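Local coordinates for putative glycosylhydrolase (Parabacteroides distasonis, PDB 3S5Q), which probably acts as a hydrolase on sugar substrates, as a concanavalin A-like member of the 3-keto-disaccharide hydrolase family, at residues A[31-36]-A[51-56]; A[57-62]-A[209-214]; A[78-83]-A[140-145]. All coordinates share one frame; numbering follows the deposited sequence. Where two conformers were deposited one is given.

Interaction 1 (A[31-36]-A[51-56])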
ATOM      1  N   ALA A  31     -13.814 -10.271  -3.298  1.00 28.22           N
ATOM      2  CA  ALA A  31     -13.471  -9.165  -2.387  1.00 27.78           C
ATOM      3  C   ALA A  31     -14.591  -8.908  -1.394  1.00 29.14           C
ATOM      4  O   ALA A  31     -15.760  -9.132  -1.712  1.00 30.69           O
ATOM      5  CB  ALA A  31     -13.176  -7.873  -3.169  1.00 26.15           C
ATOM      6  N   ASP A  32     -14.202  -8.431  -0.212  1.00 29.62           N
ATOM      7  CA  ASP A  32     -15.126  -7.929   0.789  0.50 30.68           C
ATOM      8  C   ASP A  32     -15.124  -6.398   0.761  1.00 30.60           C
ATOM      9  O   ASP A  32     -14.112  -5.756   1.092  1.00 28.93           O
ATOM     10  CB  ASP A  32     -14.725  -8.420   2.179  0.50 31.40           C
ATOM     11  CG  ASP A  32     -15.665  -7.945   3.249  0.50 32.51           C
ATOM     12  OD1 ASP A  32     -15.592  -6.761   3.654  0.50 36.21           O
ATOM     13  OD2 ASP A  32     -16.490  -8.763   3.694  0.50 38.40           O
ATOM     14  N   TYR A  33     -16.247  -5.820   0.381  1.00 30.47           N
ATOM     15  CA  TYR A  33     -16.356  -4.372   0.293  1.00 31.21           C
ATOM     16  C   TYR A  33     -17.820  -3.940   0.404  1.00 32.79           C
ATOM     17  O   TYR A  33     -18.732  -4.775   0.342  1.00 33.14           O
ATOM     18  CB  TYR A  33     -15.768  -3.888  -1.041  1.00 30.63           C
ATOM     19  CG  TYR A  33     -16.514  -4.406  -2.235  1.00 31.39           C
ATOM     20  CD1 TYR A  33     -16.409  -5.730  -2.625  1.00 31.09           C
ATOM     21  CD2 TYR A  33     -17.321  -3.571  -2.991  1.00 31.52           C
ATOM     22  CE1 TYR A  33     -17.079  -6.203  -3.721  1.00 30.93           C
ATOM     23  CE2 TYR A  33     -17.997  -4.045  -4.089  1.00 33.97           C
ATOM     24  CZ  TYR A  33     -17.879  -5.353  -4.442  1.00 33.94           C
ATOM     25  OH  TYR A  33     -18.560  -5.818  -5.535  1.00 36.73           O
ATOM     26  N   ASP A  34     -18.023  -2.637   0.604  1.00 33.32           N
ATOM     27  CA  ASP A  34     -19.332  -2.015   0.445  1.00 35.06           C
ATOM     28  C   ASP A  34     -19.461  -1.534  -0.984  1.00 34.68           C
ATOM     29  O   ASP A  34     -18.741  -0.640  -1.412  1.00 32.72           O
ATOM     30  CB  ASP A  34     -19.465  -0.817   1.384  1.00 36.37           C
ATOM     31  CG  ASP A  34     -20.912  -0.326   1.532  1.00 40.57           C
ATOM     32  OD1 ASP A  34     -21.664  -0.174   0.516  1.00 44.19           O
ATOM     33  OD2 ASP A  34     -21.286  -0.080   2.702  1.00 45.52           O
ATOM     34  N   SER A  35     -20.414  -2.101  -1.707  1.00 36.08           N
ATOM     35  CA  SER A  35     -20.613  -1.768  -3.108  1.00 36.88           C
ATOM     36  C   SER A  35     -20.996  -0.305  -3.344  1.00 36.96           C
ATOM     37  O   SER A  35     -20.927   0.183  -4.481  1.00 38.14           O
ATOM     38  CB  SER A  35     -21.648  -2.696  -3.745  1.00 38.09           C
ATOM     39  OG  SER A  35     -22.887  -2.588  -3.080  1.00 40.44           O
ATOM     40  N   SER A  36     -21.366   0.411  -2.289  1.00 36.83           N
ATOM     41  CA  SER A  36     -21.651   1.846  -2.388  0.50 36.71           C
ATOM     42  C   SER A  36     -20.352   2.661  -2.327  1.00 35.53           C
ATOM     43  O   SER A  36     -20.343   3.862  -2.642  1.00 35.69           O
ATOM     44  CB  SER A  36     -22.639   2.295  -1.289  0.50 37.70           C
ATOM     45  OG  SER A  36     -22.003   2.578  -0.048  0.50 35.11           O
ATOM     46  N   GLN A  51     -13.861   3.587   3.641  1.00 31.40           N
ATOM     47  CA  GLN A  51     -14.019   2.174   4.002  1.00 29.87           C
ATOM     48  C   GLN A  51     -13.132   1.360   3.069  1.00 27.19           C
ATOM     49  O   GLN A  51     -12.964   1.736   1.901  1.00 26.32           O
ATOM     50  CB  GLN A  51     -15.477   1.718   3.872  1.00 31.23           C
ATOM     51  CG  GLN A  51     -16.520   2.549   4.624  1.00 35.92           C
ATOM     52  CD  GLN A  51     -16.385   2.451   6.146  1.00 41.00           C
ATOM     53  OE1 GLN A  51     -15.976   1.419   6.701  1.00 41.97           O
ATOM     54  NE2 GLN A  51     -16.756   3.530   6.832  1.00 45.82           N
ATOM     55  N   SER A  52     -12.558   0.261   3.575  1.00 24.64           N
ATOM     56  CA  SER A  52     -11.549  -0.468   2.811  0.50 23.92           C
ATOM     57  C   SER A  52     -12.152  -1.604   1.986  1.00 23.64           C
ATOM     58  O   SER A  52     -13.320  -1.992   2.182  1.00 23.79           O
ATOM     59  CB  SER A  52     -10.458  -1.012   3.737  0.50 23.57           C
ATOM     60  OG  SER A  52     -11.011  -1.956   4.620  0.50 24.81           O
ATOM     61  N   ILE A  53     -11.358  -2.099   1.041  1.00 22.30           N
ATOM     62  CA  ILE A  53     -11.694  -3.296   0.254  1.00 22.37           C
ATOM     63  C   ILE A  53     -10.685  -4.383   0.605  1.00 22.64           C
ATOM     64  O   ILE A  53      -9.480  -4.117   0.690  1.00 22.03           O
ATOM     65  CB  ILE A  53     -11.790  -3.044  -1.296  1.00 22.25           C
ATOM     66  CG1 ILE A  53     -12.197  -4.314  -2.043  1.00 23.04           C
ATOM     67  CG2 ILE A  53     -10.519  -2.543  -1.909  1.00 20.07           C
ATOM     68  CD1 ILE A  53     -12.716  -4.024  -3.432  1.00 25.71           C
ATOM     69  N   TRP A  54     -11.183  -5.607   0.829  1.00 23.44           N
ATOM     70  CA  TRP A  54     -10.367  -6.698   1.347  1.00 22.85           C
ATOM     71  C   TRP A  54     -10.462  -7.953   0.497  1.00 23.57           C
ATOM     72  O   TRP A  54     -11.503  -8.252  -0.092  1.00 23.47           O
ATOM     73  CB  TRP A  54     -10.833  -7.106   2.743  1.00 23.46           C
ATOM     74  CG  TRP A  54     -10.807  -6.041   3.745  1.00 23.09           C
ATOM     75  CD1 TRP A  54     -11.866  -5.318   4.184  1.00 25.19           C
ATOM     76  CD2 TRP A  54      -9.664  -5.577   4.479  1.00 24.07           C
ATOM     77  NE1 TRP A  54     -11.459  -4.423   5.159  1.00 25.03           N
ATOM     78  CE2 TRP A  54     -10.119  -4.585   5.377  1.00 22.59           C
ATOM     79  CE3 TRP A  54      -8.301  -5.943   4.503  1.00 22.61           C
ATOM     80  CZ2 TRP A  54      -9.264  -3.915   6.247  1.00 22.69           C
ATOM     81  CZ3 TRP A  54      -7.450  -5.281   5.383  1.00 23.60           C
ATOM     82  CH2 TRP A  54      -7.935  -4.267   6.233  1.00 22.82           C
ATOM     83  N   THR A  55      -9.365  -8.690   0.469  1.00 22.92           N
ATOM     84  CA  THR A  55      -9.360 -10.016  -0.094  1.00 23.01           C
ATOM     85  C   THR A  55     -10.204 -10.900   0.836  1.00 24.73           C
ATOM     86  O   THR A  55     -10.386 -10.591   2.031  1.00 24.31           O
ATOM     87  CB  THR A  55      -7.918 -10.570  -0.200  1.00 22.55           C
ATOM     88  OG1 THR A  55      -7.307 -10.619   1.110  1.00 21.89           O
ATOM     89  CG2 THR A  55      -7.063  -9.731  -1.188  1.00 20.78           C
ATOM     90  N   LYS A  56     -10.734 -11.976   0.268  1.00 25.41           N
ATOM     91  CA  LYS A  56     -11.435 -12.995   1.027  1.00 27.77           C
ATOM     92  C   LYS A  56     -10.533 -14.116   1.513  1.00 27.82           C
ATOM     93  O   LYS A  56     -10.958 -14.934   2.337  1.00 29.81           O
ATOM     94  CB  LYS A  56     -12.553 -13.584   0.164  1.00 28.53           C
ATOM     95  CG  LYS A  56     -13.778 -12.706   0.108  1.00 30.37           C
ATOM     96  CD  LYS A  56     -14.823 -13.284  -0.806  1.00 32.86           C
ATOM     97  CE  LYS A  56     -16.195 -12.709  -0.504  1.00 35.21           C
ATOM     98  NZ  LYS A  56     -17.177 -13.221  -1.483  1.00 38.07           N
TER
HETATM   99  O   HOH W   1     -15.852  -1.110   1.541  1.00 26.99           O

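Interaction 2 (A[57-62]-A[209-214]). With EDO (1,2-ethanediol), chain I.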
ATOM      1  N   VAL A  57      -9.312 -14.182   0.984  1.00 27.59           N
ATOM      2  CA  VAL A  57      -8.335 -15.198   1.390  1.00 27.39           C
ATOM      3  C   VAL A  57      -7.118 -14.471   1.967  1.00 25.87           C
ATOM      4  O   VAL A  57      -6.879 -13.321   1.653  1.00 24.89           O
ATOM      5  CB  VAL A  57      -7.946 -16.173   0.193  1.00 28.14           C
ATOM      6  CG1 VAL A  57      -9.154 -16.495  -0.686  1.00 29.74           C
ATOM      7  CG2 VAL A  57      -6.874 -15.616  -0.664  1.00 26.41           C
ATOM      8  N   GLN A  58      -6.369 -15.148   2.834  1.00 25.17           N
ATOM      9  CA  GLN A  58      -5.187 -14.579   3.446  1.00 24.42           C
ATOM     10  C   GLN A  58      -3.968 -14.961   2.637  1.00 23.47           C
ATOM     11  O   GLN A  58      -3.944 -16.016   1.988  1.00 23.40           O
ATOM     12  CB  GLN A  58      -5.020 -15.088   4.874  1.00 24.94           C
ATOM     13  CG  GLN A  58      -6.147 -14.686   5.775  1.00 26.93           C
ATOM     14  CD  GLN A  58      -6.016 -15.229   7.172  1.00 29.28           C
ATOM     15  OE1 GLN A  58      -4.938 -15.256   7.744  1.00 30.21           O
ATOM     16  NE2 GLN A  58      -7.144 -15.626   7.749  1.00 34.89           N
ATOM     17  N   TYR A  59      -2.957 -14.107   2.702  1.00 20.62           N
ATOM     18  CA  TYR A  59      -1.751 -14.260   1.906  1.00 20.24           C
ATOM     19  C   TYR A  59      -0.508 -14.086   2.772  1.00 19.05           C
ATOM     20  O   TYR A  59      -0.467 -13.236   3.670  1.00 19.09           O
ATOM     21  CB  TYR A  59      -1.722 -13.230   0.782  1.00 19.34           C
ATOM     22  CG  TYR A  59      -2.774 -13.428  -0.293  1.00 20.20           C
ATOM     23  CD1 TYR A  59      -2.542 -14.296  -1.362  1.00 21.34           C
ATOM     24  CD2 TYR A  59      -3.954 -12.724  -0.278  1.00 21.57           C
ATOM     25  CE1 TYR A  59      -3.473 -14.504  -2.363  1.00 23.12           C
ATOM     26  CE2 TYR A  59      -4.901 -12.904  -1.305  1.00 22.71           C
ATOM     27  CZ  TYR A  59      -4.656 -13.815  -2.322  1.00 23.40           C
ATOM     28  OH  TYR A  59      -5.567 -13.993  -3.321  1.00 23.04           O
ATOM     29  N   GLU A  60       0.509 -14.870   2.439  1.00 19.29           N
ATOM     30  CA  GLU A  60       1.865 -14.743   2.975  1.00 19.06           C
ATOM     31  C   GLU A  60       2.883 -14.998   1.832  1.00 17.68           C
ATOM     32  O   GLU A  60       2.536 -15.559   0.797  1.00 18.46           O
ATOM     33  CB  GLU A  60       2.093 -15.742   4.113  1.00 19.58           C
ATOM     34  CG  GLU A  60       1.910 -17.159   3.697  1.00 22.16           C
ATOM     35  CD  GLU A  60       2.117 -18.138   4.838  1.00 26.63           C
ATOM     36  OE1 GLU A  60       2.680 -17.698   5.882  1.00 24.53           O
ATOM     37  OE2 GLU A  60       1.764 -19.344   4.642  1.00 30.49           O
ATOM     38  N   ASN A  61       4.115 -14.554   2.009  1.00 18.03           N
ATOM     39  CA  ASN A  61       5.185 -14.834   1.066  1.00 19.25           C
ATOM     40  C   ASN A  61       4.796 -14.486  -0.361  1.00 19.59           C
ATOM     41  O   ASN A  61       4.674 -15.355  -1.224  1.00 20.31           O
ATOM     42  CB  ASN A  61       5.598 -16.294   1.220  1.00 19.65           C
ATOM     43  CG  ASN A  61       6.159 -16.562   2.568  1.00 22.14           C
ATOM     44  OD1 ASN A  61       6.953 -15.756   3.078  1.00 26.33           O
ATOM     45  ND2 ASN A  61       5.758 -17.690   3.188  1.00 22.32           N
ATOM     46  N   PHE A  62       4.528 -13.202  -0.568  1.00 18.27           N
ATOM     47  CA  PHE A  62       4.000 -12.686  -1.854  1.00 19.21           C
ATOM     48  C   PHE A  62       4.656 -11.392  -2.291  1.00 19.01           C
ATOM     49  O   PHE A  62       5.363 -10.714  -1.514  1.00 20.31           O
ATOM     50  CB  PHE A  62       2.454 -12.448  -1.799  1.00 18.57           C
ATOM     51  CG  PHE A  62       2.030 -11.427  -0.762  1.00 16.03           C
ATOM     52  CD1 PHE A  62       1.984 -10.077  -1.075  1.00 17.63           C
ATOM     53  CD2 PHE A  62       1.662 -11.817   0.522  1.00 17.97           C
ATOM     54  CE1 PHE A  62       1.647  -9.140  -0.135  1.00 16.37           C
ATOM     55  CE2 PHE A  62       1.287 -10.881   1.493  1.00 13.26           C
ATOM     56  CZ  PHE A  62       1.270  -9.521   1.156  1.00 18.06           C
ATOM     57  N   ILE A 209      -3.659  -4.318 -10.217  1.00 19.04           N
ATOM     58  CA  ILE A 209      -3.238  -4.893  -8.932  1.00 19.21           C
ATOM     59  C   ILE A 209      -3.068  -6.393  -9.110  1.00 18.88           C
ATOM     60  O   ILE A 209      -4.041  -7.101  -9.347  1.00 20.70           O
ATOM     61  CB  ILE A 209      -4.263  -4.668  -7.771  1.00 18.56           C
ATOM     62  CG1 ILE A 209      -4.648  -3.182  -7.612  1.00 20.85           C
ATOM     63  CG2 ILE A 209      -3.685  -5.217  -6.439  1.00 19.23           C
ATOM     64  CD1 ILE A 209      -5.960  -2.944  -6.852  1.00 23.47           C
ATOM     65  N   GLN A 210      -1.842  -6.866  -8.949  1.00 18.13           N
ATOM     66  CA  GLN A 210      -1.491  -8.228  -9.286  1.00 19.00           C
ATOM     67  C   GLN A 210      -0.653  -8.848  -8.150  1.00 17.99           C
ATOM     68  O   GLN A 210       0.019  -8.142  -7.410  1.00 17.81           O
ATOM     69  CB  GLN A 210      -0.661  -8.217 -10.577  1.00 19.99           C
ATOM     70  CG  GLN A 210      -1.387  -7.624 -11.790  1.00 22.50           C
ATOM     71  CD  GLN A 210      -1.329  -8.545 -12.945  1.00 24.72           C
ATOM     72  OE1 GLN A 210      -1.330  -9.746 -12.742  1.00 29.75           O
ATOM     73  NE2 GLN A 210      -1.276  -8.014 -14.156  1.00 21.62           N
ATOM     74  N   LEU A 211      -0.694 -10.162  -8.023  1.00 18.38           N
ATOM     75  CA  LEU A 211       0.012 -10.794  -6.925  1.00 17.72           C
ATOM     76  C   LEU A 211       0.709 -12.050  -7.401  1.00 18.75           C
ATOM     77  O   LEU A 211       0.106 -12.877  -8.134  1.00 17.42           O
ATOM     78  CB  LEU A 211      -0.949 -11.114  -5.755  1.00 18.34           C
ATOM     79  CG  LEU A 211      -0.334 -11.748  -4.484  1.00 18.07           C
ATOM     80  CD1 LEU A 211      -1.089 -11.351  -3.229  1.00 17.73           C
ATOM     81  CD2 LEU A 211      -0.284 -13.362  -4.634  1.00 16.03           C
ATOM     82  N   LYS A 212       1.967 -12.163  -6.961  1.00 17.92           N
ATOM     83  CA  LYS A 212       2.811 -13.303  -7.233  1.00 19.08           C
ATOM     84  C   LYS A 212       2.980 -14.049  -5.919  1.00 18.58           C
ATOM     85  O   LYS A 212       3.442 -13.497  -4.941  1.00 17.32           O
ATOM     86  CB  LYS A 212       4.163 -12.842  -7.813  1.00 19.69           C
ATOM     87  CG  LYS A 212       5.319 -13.893  -7.831  1.00 21.30           C
ATOM     88  CD  LYS A 212       5.002 -15.176  -8.619  1.00 21.43           C
ATOM     89  CE  LYS A 212       6.119 -16.211  -8.548  1.00 21.26           C
ATOM     90  NZ  LYS A 212       5.782 -17.530  -9.162  1.00 23.08           N
ATOM     91  N   GLN A 213       2.574 -15.316  -5.928  1.00 20.12           N
ATOM     92  CA  GLN A 213       2.718 -16.172  -4.787  1.00 20.78           C
ATOM     93  C   GLN A 213       4.112 -16.812  -4.831  1.00 21.70           C
ATOM     94  O   GLN A 213       4.429 -17.600  -5.712  1.00 21.50           O
ATOM     95  CB  GLN A 213       1.625 -17.236  -4.766  1.00 21.22           C
ATOM     96  CG  GLN A 213       1.730 -18.190  -3.560  1.00 20.29           C
ATOM     97  CD  GLN A 213       1.607 -17.480  -2.240  1.00 21.36           C
ATOM     98  OE1 GLN A 213       0.537 -16.945  -1.915  1.00 25.62           O
ATOM     99  NE2 GLN A 213       2.692 -17.477  -1.451  1.00 21.91           N
ATOM    100  N   LEU A 214       4.938 -16.476  -3.859  1.00 22.85           N
ATOM    101  CA  LEU A 214       6.262 -17.061  -3.764  1.00 23.92           C
ATOM    102  C   LEU A 214       6.212 -18.343  -2.919  1.00 26.68           C
ATOM    103  O   LEU A 214       5.162 -18.758  -2.370  1.00 27.26           O
ATOM    104  CB  LEU A 214       7.234 -16.097  -3.116  1.00 23.44           C
ATOM    105  CG  LEU A 214       7.486 -14.761  -3.784  1.00 24.07           C
ATOM    106  CD1 LEU A 214       8.430 -13.946  -2.865  1.00 23.74           C
ATOM    107  CD2 LEU A 214       8.004 -14.954  -5.238  1.00 24.49           C
ATOM    108  OXT LEU A 214       7.280 -18.944  -2.741  1.00 27.37           O
TER
HETATM  109  C1  EDO I 307      -6.835  -5.316 -11.004  1.00 30.42           C
HETATM  110  O1  EDO I 307      -6.715  -3.995 -10.459  1.00 27.30           O
HETATM  111  C2  EDO I 307      -7.670  -6.164 -10.055  1.00 29.33           C
HETATM  112  O2  EDO I 307      -6.833  -7.012  -9.244  1.00 27.69           O
HETATM  113  O   HOH W   2      -0.247 -17.083   0.649  1.00 21.61           O

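Interaction 3 (A[78-83]-A[140-145])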
ATOM      1  N   VAL A  78      -2.091   0.632   1.445  1.00 20.39           N
ATOM      2  CA  VAL A  78      -2.230  -0.782   1.207  1.00 19.40           C
ATOM      3  C   VAL A  78      -1.977  -1.447   2.556  1.00 20.46           C
ATOM      4  O   VAL A  78      -1.029  -1.114   3.253  1.00 19.29           O
ATOM      5  CB  VAL A  78      -1.222  -1.303   0.164  1.00 19.71           C
ATOM      6  CG1 VAL A  78      -1.419  -2.840  -0.062  1.00 18.29           C
ATOM      7  CG2 VAL A  78      -1.349  -0.515  -1.145  1.00 20.02           C
ATOM      8  N   VAL A  79      -2.862  -2.366   2.918  1.00 20.26           N
ATOM      9  CA  VAL A  79      -2.812  -3.035   4.186  1.00 19.78           C
ATOM     10  C   VAL A  79      -2.451  -4.518   3.969  1.00 20.06           C
ATOM     11  O   VAL A  79      -3.083  -5.225   3.181  1.00 20.20           O
ATOM     12  CB  VAL A  79      -4.185  -2.881   4.895  1.00 21.42           C
ATOM     13  CG1 VAL A  79      -4.207  -3.651   6.255  1.00 21.30           C
ATOM     14  CG2 VAL A  79      -4.573  -1.366   5.075  1.00 21.30           C
ATOM     15  N   ILE A  80      -1.421  -4.992   4.656  1.00 18.84           N
ATOM     16  CA  ILE A  80      -1.040  -6.393   4.549  1.00 18.48           C
ATOM     17  C   ILE A  80      -1.052  -7.032   5.939  1.00 18.58           C
ATOM     18  O   ILE A  80      -1.145  -6.336   6.957  1.00 18.78           O
ATOM     19  CB  ILE A  80       0.322  -6.566   3.855  1.00 19.42           C
ATOM     20  CG1 ILE A  80       1.462  -5.947   4.708  1.00 18.14           C
ATOM     21  CG2 ILE A  80       0.246  -5.988   2.418  1.00 18.01           C
ATOM     22  CD1 ILE A  80       2.912  -6.238   4.275  1.00 17.35           C
ATOM     23  N   TYR A  81      -1.031  -8.354   5.944  1.00 18.75           N
ATOM     24  CA  TYR A  81      -0.968  -9.137   7.158  1.00 19.42           C
ATOM     25  C   TYR A  81      -2.134  -8.806   8.111  1.00 19.98           C
ATOM     26  O   TYR A  81      -1.960  -8.758   9.327  1.00 20.70           O
ATOM     27  CB  TYR A  81       0.364  -8.900   7.825  1.00 18.30           C
ATOM     28  CG  TYR A  81       1.611  -9.286   7.031  1.00 18.90           C
ATOM     29  CD1 TYR A  81       1.554 -10.079   5.875  1.00 20.40           C
ATOM     30  CD2 TYR A  81       2.881  -8.988   7.549  1.00 21.80           C
ATOM     31  CE1 TYR A  81       2.723 -10.482   5.207  1.00 22.62           C
ATOM     32  CE2 TYR A  81       4.031  -9.387   6.907  1.00 19.58           C
ATOM     33  CZ  TYR A  81       3.954 -10.134   5.744  1.00 22.55           C
ATOM     34  OH  TYR A  81       5.121 -10.523   5.138  1.00 21.51           O
ATOM     35  N   CYS A  82      -3.320  -8.559   7.553  1.00 20.41           N
ATOM     36  CA  CYS A  82      -4.483  -8.211   8.390  1.00 20.28           C
ATOM     37  C   CYS A  82      -5.138  -9.454   8.962  1.00 20.87           C
ATOM     38  O   CYS A  82      -5.635 -10.306   8.233  1.00 21.22           O
ATOM     39  CB  CYS A  82      -5.525  -7.420   7.609  1.00 20.15           C
ATOM     40  SG  CYS A  82      -6.899  -6.889   8.660  1.00 22.21           S
ATOM     41  N   THR A  83      -5.161  -9.557  10.277  1.00 21.82           N
ATOM     42  CA  THR A  83      -5.752 -10.734  10.916  1.00 23.44           C
ATOM     43  C   THR A  83      -7.197 -10.494  11.373  1.00 24.28           C
ATOM     44  O   THR A  83      -7.862 -11.426  11.844  1.00 26.06           O
ATOM     45  CB  THR A  83      -4.872 -11.132  12.114  1.00 23.58           C
ATOM     46  OG1 THR A  83      -4.770 -10.001  12.979  1.00 25.66           O
ATOM     47  CG2 THR A  83      -3.494 -11.531  11.607  1.00 22.81           C
ATOM     48  N   ILE A 140       5.235  -4.281  -3.406  1.00 18.65           N
ATOM     49  CA  ILE A 140       5.438  -4.656  -1.990  1.00 18.07           C
ATOM     50  C   ILE A 140       5.851  -6.123  -1.971  1.00 17.87           C
ATOM     51  O   ILE A 140       5.086  -6.980  -2.394  1.00 18.47           O
ATOM     52  CB  ILE A 140       4.171  -4.464  -1.141  1.00 16.95           C
ATOM     53  CG1 ILE A 140       3.686  -2.994  -1.189  1.00 16.47           C
ATOM     54  CG2 ILE A 140       4.405  -5.029   0.337  1.00 17.96           C
ATOM     55  CD1 ILE A 140       2.232  -2.780  -0.852  1.00 15.49           C
ATOM     56  N   THR A 141       7.053  -6.393  -1.482  1.00 18.30           N
ATOM     57  CA  THR A 141       7.513  -7.781  -1.292  1.00 18.60           C
ATOM     58  C   THR A 141       7.371  -8.034   0.186  1.00 18.96           C
ATOM     59  O   THR A 141       7.952  -7.302   0.994  1.00 18.02           O
ATOM     60  CB  THR A 141       8.963  -8.043  -1.763  1.00 19.02           C
ATOM     61  OG1 THR A 141       9.095  -7.666  -3.147  1.00 19.80           O
ATOM     62  CG2 THR A 141       9.333  -9.556  -1.598  1.00 18.67           C
ATOM     63  N   ALA A 142       6.579  -9.058   0.508  1.00 19.13           N
ATOM     64  CA  ALA A 142       6.211  -9.429   1.889  1.00 19.04           C
ATOM     65  C   ALA A 142       6.620 -10.863   2.128  1.00 19.31           C
ATOM     66  O   ALA A 142       5.862 -11.822   1.869  1.00 18.87           O
ATOM     67  CB  ALA A 142       4.692  -9.258   2.127  1.00 19.89           C
ATOM     68  N   LYS A 143       7.829 -11.038   2.625  1.00 19.64           N
ATOM     69  CA  LYS A 143       8.378 -12.389   2.760  0.50 20.72           C
ATOM     70  C   LYS A 143       8.636 -12.632   4.234  1.00 20.95           C
ATOM     71  O   LYS A 143       9.677 -12.262   4.764  1.00 21.85           O
ATOM     72  CB  LYS A 143       9.647 -12.530   1.914  0.50 20.59           C
ATOM     73  CG  LYS A 143       9.980 -13.950   1.534  0.50 21.78           C
ATOM     74  CD  LYS A 143      11.368 -14.041   0.965  0.50 21.27           C
ATOM     75  CE  LYS A 143      11.370 -14.818  -0.312  0.50 23.78           C
ATOM     76  NZ  LYS A 143      12.552 -14.467  -1.155  0.50 24.71           N
ATOM     77  N   GLY A 144       7.659 -13.227   4.901  1.00 21.93           N
ATOM     78  CA  GLY A 144       7.632 -13.269   6.355  1.00 20.68           C
ATOM     79  C   GLY A 144       7.906 -11.896   6.978  1.00 19.65           C
ATOM     80  O   GLY A 144       7.210 -10.912   6.724  1.00 18.33           O
ATOM     81  N   GLN A 145       8.918 -11.837   7.838  1.00 19.42           N
ATOM     82  CA  GLN A 145       9.244 -10.580   8.512  1.00 19.39           C
ATOM     83  C   GLN A 145      10.040  -9.561   7.669  1.00 19.52           C
ATOM     84  O   GLN A 145      10.186  -8.394   8.073  1.00 19.89           O
ATOM     85  CB  GLN A 145       9.956 -10.860   9.809  1.00 20.85           C
ATOM     86  CG  GLN A 145       9.110 -11.599  10.827  1.00 20.21           C
ATOM     87  CD  GLN A 145       9.814 -11.725  12.176  1.00 24.56           C
ATOM     88  OE1 GLN A 145      10.868 -12.367  12.288  1.00 24.25           O
ATOM     89  NE2 GLN A 145       9.226 -11.122  13.214  1.00 21.56           N
TER
HETATM   90  O   HOH W   3       4.666 -13.191   4.572  1.00 14.15           O

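Interaction 1 (A[31-36]-A[51-56])
The Y33 ring is approached obliquely by I53 CD1 from across the contact, and has the A31 carbonyl carbon in plane at its edge. One face of the W54 indole is covered toward its rim by S52 CB, and W88 meets the ring edge-to-face. On the same side of the sheet as the indole lies D32, whose OD1, in one of two conformers, is 4.0 Å from W54 CD1. These groups decorate a short antiparallel pair, 31-32 with 53-55, in which 31-32 is the outermost strand of the five-stranded sheet of a concanavalin A-like fold. D32 and W54 form the hydrogen-bonded pair: D32 N donates to W54 O at 2.7 Å, and W54 N returns a bond to D32 O at 2.9 Å. A31 and I53 are buried, and small or aliphatic side chains suit that place. I53 CG1 lies 3.9 Å from A31 CB and 3.7 Å from Y33 CB, with the Y33 and I53 side chains pointing the same way. At Y33 the first torsion (chi1 63°) puts CG between the backbone N and the carbonyl carbon, folding the ring back along its own segment. K56, extended beyond CG, runs its methylenes past the A31 backbone and gives its ammonium group to S29 O; a long aliphatic stem with a charged end fits this exposed margin. Past Y33 direct pairing gives way to a water that accepts from D34 N and donates to S52 O. D34 itself closes an Asx turn, its OD1 accepting from S36 N at 2.9 Å.

Interaction 2 (A[57-62]-A[209-214])
The last strand of the chain, 204-213, meets the beginning of strand 62-70 here, F62 and Q213 facing each other as an antiparallel non-hydrogen-bonded pair. Next to it L214 N donates to N61 O at 2.9 Å. The Q213 amide reinforces the join: bent at chi2 (61°), the side chain brings NE2 back to E60 O at 3.0 Å and to its neighbour L214 O at 2.9 Å, the latter bond almost straight and in the amide plane. Water 2 donates to Q213 OE1 and accepts from E60 N, so glutamine, with donor and acceptor on one flat group, serves both segments. On their other flank N61 and F62 together face A142 in a G1 beta bulge of this concanavalin A-like sheet; the bulge puts N61 at positive phi (51°), a backbone form asparagine tolerates well. Two residues before Q213, the buried L211 makes the apolar contacts. Its CD1 lies over one face of the Y59 ring, a CH-pi contact 4.0 Å from the centroid, and its CG is 3.9 Å from F62 CB, the F62 and L211 side chains crossing at about a right angle. Farther down the strand, 1,2-ethanediol, probably from the crystallisation liquor, accepts from I209 N and donates to I209 O.

Interaction 3 (A[78-83]-A[140-145])
Strands 78-80 and 140-143 run almost parallel, 10° apart in direction, with 10.3 Å between their axes, a separation spanned by side chains. V78 and I140 reach toward each other tip to tip, V78 CG1 3.7 Å from I140 CD1. Two residues along, I80 CD1 approaches A142 CB at 4.1 Å and also lies over the centre of its neighbour Y81's ring. The I80 torsion behind this (chi1 65°) sets CG1 between the backbone N and the carbonyl carbon. Branched aliphatic side chains suit the setting: this is the buried interior of the concanavalin A-like sandwich, where one sheet, carrying 75-82, packs on the other, carrying 135-143. F62 and L64 of strand 62-70, and I93, I95 and I97 of 93-98, complete the same apolar layer. At Y81 the chain turns a corner, with positive phi (57°), and the ring spans the gap. Its hydroxyl donates to G144 O at 2.7 Å, in the carbonyl plane and on a lone pair. Tyrosine thus contributes an apolar ring to the core and a polar group to the far backbone. The fit beside it is close, Y81 OH being 3.3 Å from A142 CB, and the small alanine suits that place. G144 has positive phi, which favours glycine. Water 3 completes the bridge, donating to Y81 OH at 2.8 Å and accepting a weak bond from G144 N.

Interaction 3 is the buried one, joining the two sheets face to face through aliphatic side chains and a single tyrosine hydroxyl bond; interactions 1 and 2 are partly buried and pair strands within a sheet, so main-chain bonds carry more of the contact. Interaction 1 closes the margin of the five-stranded sheet, whereas interaction 2 belongs to the opposing one. Interactions 2 and 3, about 9 Å apart between centres, meet on adjacent strands 62-70 and 135-143: F62 O probably bonds A142 N, and F62 CZ packs on I80 CG2. Interaction 1 lies about 18 Å from interaction 3, centre to centre, yet touches it where W54 packs on V79 and C82. Segments 51-56 and 57-62 adjoin, linking interactions 1 and 2 along the chain.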